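Local coordinates for protein replicative DNA helicase (Helicobacter pylori, PDB 3GXV) that probably unwinds duplex DNA at the replication fork as a hexameric, ATP-driven helicase, and works together with primase in the primosome, at residues Q9-N12 and I13-V17; D59-D63 and E64-R68. All coordinates share one frame; numbering follows the deposited sequence.

How the interactions relate
Both contacts are local, each joining residues a few positions apart on an unbroken piece of chain, and they follow in series without crossing. From the N terminus, interaction 1 lies within helix 3-23, whose turns it links near the middle of the all-helical domain, against helix 95-119. The chain then runs through helices 27-32 and 43-57 before interaction 2, where residues 59-63 lead out of the latter, and Asp63 at their end caps helix 64-69. The two centres are about 20 Å apart, and their nearest atoms, at about 9 Å, do not touch. A second subunit covers interaction 2, bringing its own Gln11 to Asn65; Gln11 of this chain belongs to interaction 1.

Interaction 1: residues Q9-N12 and I13-V17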
# COMPACT_ATOMS: atom_id res chain seq x y z
N GLN B 9 -9.70 24.90 -5.13
CA GLN B 9 -10.02 23.82 -6.05
C GLN B 9 -8.75 23.02 -6.38
O GLN B 9 -8.78 21.79 -6.45
CB GLN B 9 -10.62 24.43 -7.32
CG GLN B 9 -10.98 23.47 -8.45
CD GLN B 9 -11.46 24.24 -9.68
OE1 GLN B 9 -12.43 25.00 -9.60
NE2 GLN B 9 -10.78 24.06 -10.80
N LEU B 10 -7.65 23.73 -6.57
CA LEU B 10 -6.36 23.12 -6.88
C LEU B 10 -5.90 22.26 -5.70
O LEU B 10 -5.41 21.13 -5.87
CB LEU B 10 -5.33 24.20 -7.16
CG LEU B 10 -4.93 24.40 -8.63
CD1 LEU B 10 -3.94 25.57 -8.73
CD2 LEU B 10 -4.32 23.11 -9.16
N GLN B 11 -6.05 22.80 -4.50
CA GLN B 11 -5.66 22.09 -3.31
C GLN B 11 -6.52 20.82 -3.16
O GLN B 11 -6.00 19.73 -2.89
CB GLN B 11 -5.82 23.00 -2.08
CG GLN B 11 -5.00 22.54 -0.90
CD GLN B 11 -4.98 23.54 0.24
OE1 GLN B 11 -4.40 23.28 1.29
NE2 GLN B 11 -5.62 24.68 0.04
N ASN B 12 -7.83 20.96 -3.35
CA ASN B 12 -8.78 19.86 -3.24
C ASN B 12 -8.51 18.76 -4.27
O ASN B 12 -8.62 17.57 -3.98
CB ASN B 12 -10.20 20.39 -3.39
CG ASN B 12 -11.25 19.30 -3.38
OD1 ASN B 12 -11.20 18.39 -2.55
ND2 ASN B 12 -12.21 19.38 -4.28
N ILE B 13 -8.15 19.17 -5.47
CA ILE B 13 -7.85 18.24 -6.56
C ILE B 13 -6.60 17.42 -6.30
O ILE B 13 -6.52 16.26 -6.71
CB ILE B 13 -7.67 19.00 -7.90
CG1 ILE B 13 -9.04 19.49 -8.39
CG2 ILE B 13 -6.99 18.10 -8.93
CD1 ILE B 13 -8.97 20.29 -9.67
N GLU B 14 -5.61 18.03 -5.65
CA GLU B 14 -4.36 17.36 -5.36
C GLU B 14 -4.55 16.24 -4.35
O GLU B 14 -3.89 15.21 -4.43
CB GLU B 14 -3.31 18.35 -4.85
CG GLU B 14 -3.01 19.47 -5.84
CD GLU B 14 -1.85 20.35 -5.43
OE1 GLU B 14 -1.60 20.55 -4.21
OE2 GLU B 14 -1.20 20.88 -6.35
N ARG B 15 -5.45 16.46 -3.40
CA ARG B 15 -5.73 15.46 -2.39
C ARG B 15 -6.45 14.29 -3.02
O ARG B 15 -6.10 13.13 -2.80
CB ARG B 15 -6.61 16.04 -1.27
CG ARG B 15 -5.94 17.09 -0.41
CD ARG B 15 -6.75 17.38 0.85
NE ARG B 15 -7.98 18.12 0.57
CZ ARG B 15 -8.15 19.42 0.80
NH1 ARG B 15 -7.17 20.15 1.31
NH2 ARG B 15 -9.30 20.00 0.52
N ILE B 16 -7.49 14.59 -3.80
CA ILE B 16 -8.26 13.54 -4.44
C ILE B 16 -7.35 12.64 -5.28
O ILE B 16 -7.57 11.45 -5.37
CB ILE B 16 -9.38 14.11 -5.32
CG1 ILE B 16 -10.37 14.91 -4.46
CG2 ILE B 16 -10.08 12.98 -6.06
CD1 ILE B 16 -11.42 15.69 -5.26
N VAL B 17 -6.33 13.24 -5.87
CA VAL B 17 -5.39 12.50 -6.70
C VAL B 17 -4.52 11.60 -5.84
O VAL B 17 -4.27 10.45 -6.19
CB VAL B 17 -4.49 13.47 -7.49
CG1 VAL B 17 -3.43 12.69 -8.26
CG2 VAL B 17 -5.33 14.28 -8.45
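Ile13 meets Gln9 one turn back along the helix, through both backbone and side chain. Its amide donates to Gln9 O at 2.9 Å, while CG1, set beside the backbone N (chi1 -73°), leads CD1 back along the Gln9 side chain. The two chains then lie side by side, pointing the same way, with Ile13 CD1 4.0 Å from Gln9 CG. Beyond that point Gln9 NE2 bonds Glu100 of helix 95-119, and Ile13 packs on Tyr97 and Glu100 of the same helix.

Glu14 N donates to Leu10 O at 3.1 Å, and Glu14 CG presses on the same oxygen at 2.9 Å. From there the extended chain carries its buried carboxylate away from Leu10: OE2 accepts from Tyr41 N, and OE1 from Tyr42 N and Asn45 ND2. The carboxylate thereby binds both the loop before helix 43-57 and the first turn of that helix. These i to i+4 pairs are the regular bonds of an alpha helix, here helix 3-23 of the DnaB N-terminal domain.

Arg15 N makes a weak bond to Gln11 O. A bend at chi3 folds its guanidinium back over the preceding turn, one face toward Gln11 O. NH1 lies 3.9 Å from Gln11 CG, the guanidinium plane turned 46° from the Gln11 amide, whereas NH2 comes 3.8 Å from Asn12 CA.

Ile16 N reaches Asn12 O at 3.2 Å in a nearly straight bond (168°). Its CD1 comes over one face of the Asn12 amide, off toward the rim, 3.8 Å from Asn12 OD1 and nearly as close to ND2, and the Ile16 side chain also packs on Ile91.

Interaction 2: residues D59-D63 and E64-R68; sequences DCPID and ENFIR
Asp63 caps the N terminus of helix 64-69, its carboxylate turned onto the backbone of Phe66. OD1 accepts from Phe66 N at 2.9 Å, met nearly along the C-O axis and with a fairly straight N-H (161°), the standard N-cap bond to the third helix residue. A chi1 of 56° places CG between the backbone N and the carbonyl carbon, folding the carboxylate over the first turn. The carboxylate charge probably also gains from the partial positive charge of the helix start. Asp63 O accepts the first main-chain bond of the helix, from Ile67 N at 2.9 Å. Asp63 OD2 is bonded to the Tyr41 hydroxyl of the second subunit.

One residue before the cap, Ile62 touches Ile67 through CG2 and CD1, 3.9 Å apart. This N'-N4 pair forms a hydrophobic staple across the capped turn, and both isoleucines lean on helix 43-57, Ile62 on Ala52 and Ile67 on Phe48 and Leu55.

Phe66 turns its ring toward the loop, where Asp63 meets it obliquely: OD2 is 3.3 Å from Phe66 CD2, the carboxylate and ring planes 36° apart. Pro61 CD is a looser 4.2 Å from Phe66 CE2. Tyr41 and Tyr42 of the second subunit bring their rings against that of Phe66, making this turn part of the subunit interface. Asn65 ND2 stands over the centre of one ring face while also bonding Gln11 OE1 and the Tyr41 hydroxyl of the second subunit; Asn65 OD1 bonds Gln69 NE2. On the opposite face Cys60 SG makes a sulfur-aromatic contact 3.6 Å from the Phe66 ring centroid.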
# COMPACT_ATOMS: atom_id res chain seq x y z
N ASP B 59 8.65 -1.18 -3.07
CA ASP B 59 7.51 -2.08 -3.15
C ASP B 59 6.74 -2.16 -1.83
O ASP B 59 6.07 -3.16 -1.54
CB ASP B 59 7.97 -3.46 -3.61
CG ASP B 59 8.76 -3.40 -4.92
OD1 ASP B 59 9.15 -4.46 -5.45
OD2 ASP B 59 8.99 -2.28 -5.42
N CYS B 60 6.83 -1.10 -1.02
CA CYS B 60 6.12 -1.06 0.24
C CYS B 60 4.76 -0.42 -0.00
O CYS B 60 4.64 0.56 -0.74
CB CYS B 60 6.88 -0.24 1.29
SG CYS B 60 6.06 -0.22 2.92
N PRO B 61 3.70 -0.97 0.62
CA PRO B 61 2.38 -0.39 0.40
C PRO B 61 2.35 1.11 0.71
O PRO B 61 3.13 1.62 1.51
CB PRO B 61 1.50 -1.19 1.35
CG PRO B 61 2.17 -2.53 1.40
CD PRO B 61 3.63 -2.16 1.48
N ILE B 62 1.44 1.83 0.05
CA ILE B 62 1.29 3.25 0.31
C ILE B 62 -0.01 3.38 1.08
O ILE B 62 -1.08 3.40 0.49
CB ILE B 62 1.19 4.07 -0.98
CG1 ILE B 62 2.53 4.04 -1.71
CG2 ILE B 62 0.74 5.49 -0.65
CD1 ILE B 62 2.49 4.64 -3.11
N ASP B 63 0.08 3.44 2.40
CA ASP B 63 -1.11 3.55 3.22
C ASP B 63 -0.86 4.47 4.42
O ASP B 63 0.24 5.00 4.58
CB ASP B 63 -1.58 2.16 3.69
CG ASP B 63 -0.49 1.38 4.44
OD1 ASP B 63 0.12 1.95 5.36
OD2 ASP B 63 -0.28 0.19 4.12
N GLU B 64 -1.89 4.66 5.23
CA GLU B 64 -1.79 5.50 6.40
C GLU B 64 -0.61 5.10 7.28
O GLU B 64 0.18 5.96 7.71
CB GLU B 64 -3.09 5.43 7.20
CG GLU B 64 -3.76 6.79 7.38
CD GLU B 64 -5.09 6.70 8.10
OE1 GLU B 64 -5.96 5.94 7.64
OE2 GLU B 64 -5.25 7.39 9.12
N ASN B 65 -0.48 3.80 7.55
CA ASN B 65 0.60 3.27 8.38
C ASN B 65 1.98 3.64 7.86
O ASN B 65 2.71 4.38 8.51
CB ASN B 65 0.49 1.74 8.51
CG ASN B 65 1.75 1.09 9.08
OD1 ASN B 65 2.43 1.67 9.92
ND2 ASN B 65 2.05 -0.13 8.64
N PHE B 66 2.35 3.15 6.69
CA PHE B 66 3.67 3.44 6.15
C PHE B 66 3.97 4.88 5.78
O PHE B 66 5.14 5.29 5.80
CB PHE B 66 3.93 2.51 4.98
CG PHE B 66 3.96 1.07 5.38
CD1 PHE B 66 5.00 0.57 6.16
CD2 PHE B 66 2.92 0.21 5.03
CE1 PHE B 66 5.01 -0.74 6.57
CE2 PHE B 66 2.93 -1.11 5.44
CZ PHE B 66 3.97 -1.59 6.21
N ILE B 67 2.95 5.66 5.45
CA ILE B 67 3.19 7.05 5.09
C ILE B 67 3.70 7.76 6.33
O ILE B 67 4.61 8.58 6.25
CB ILE B 67 1.90 7.76 4.60
CG1 ILE B 67 1.51 7.23 3.22
CG2 ILE B 67 2.13 9.26 4.55
CD1 ILE B 67 2.54 7.50 2.15
N ARG B 68 3.13 7.41 7.47
CA ARG B 68 3.53 8.04 8.72
C ARG B 68 4.84 7.46 9.24
O ARG B 68 5.57 8.13 9.96
CB ARG B 68 2.44 7.86 9.77
CG ARG B 68 1.09 8.42 9.37
CD ARG B 68 0.34 8.86 10.62
NE ARG B 68 -1.08 8.50 10.61
CZ ARG B 68 -1.93 8.84 9.65
NH1 ARG B 68 -1.52 9.54 8.60
NH2 ARG B 68 -3.21 8.49 9.75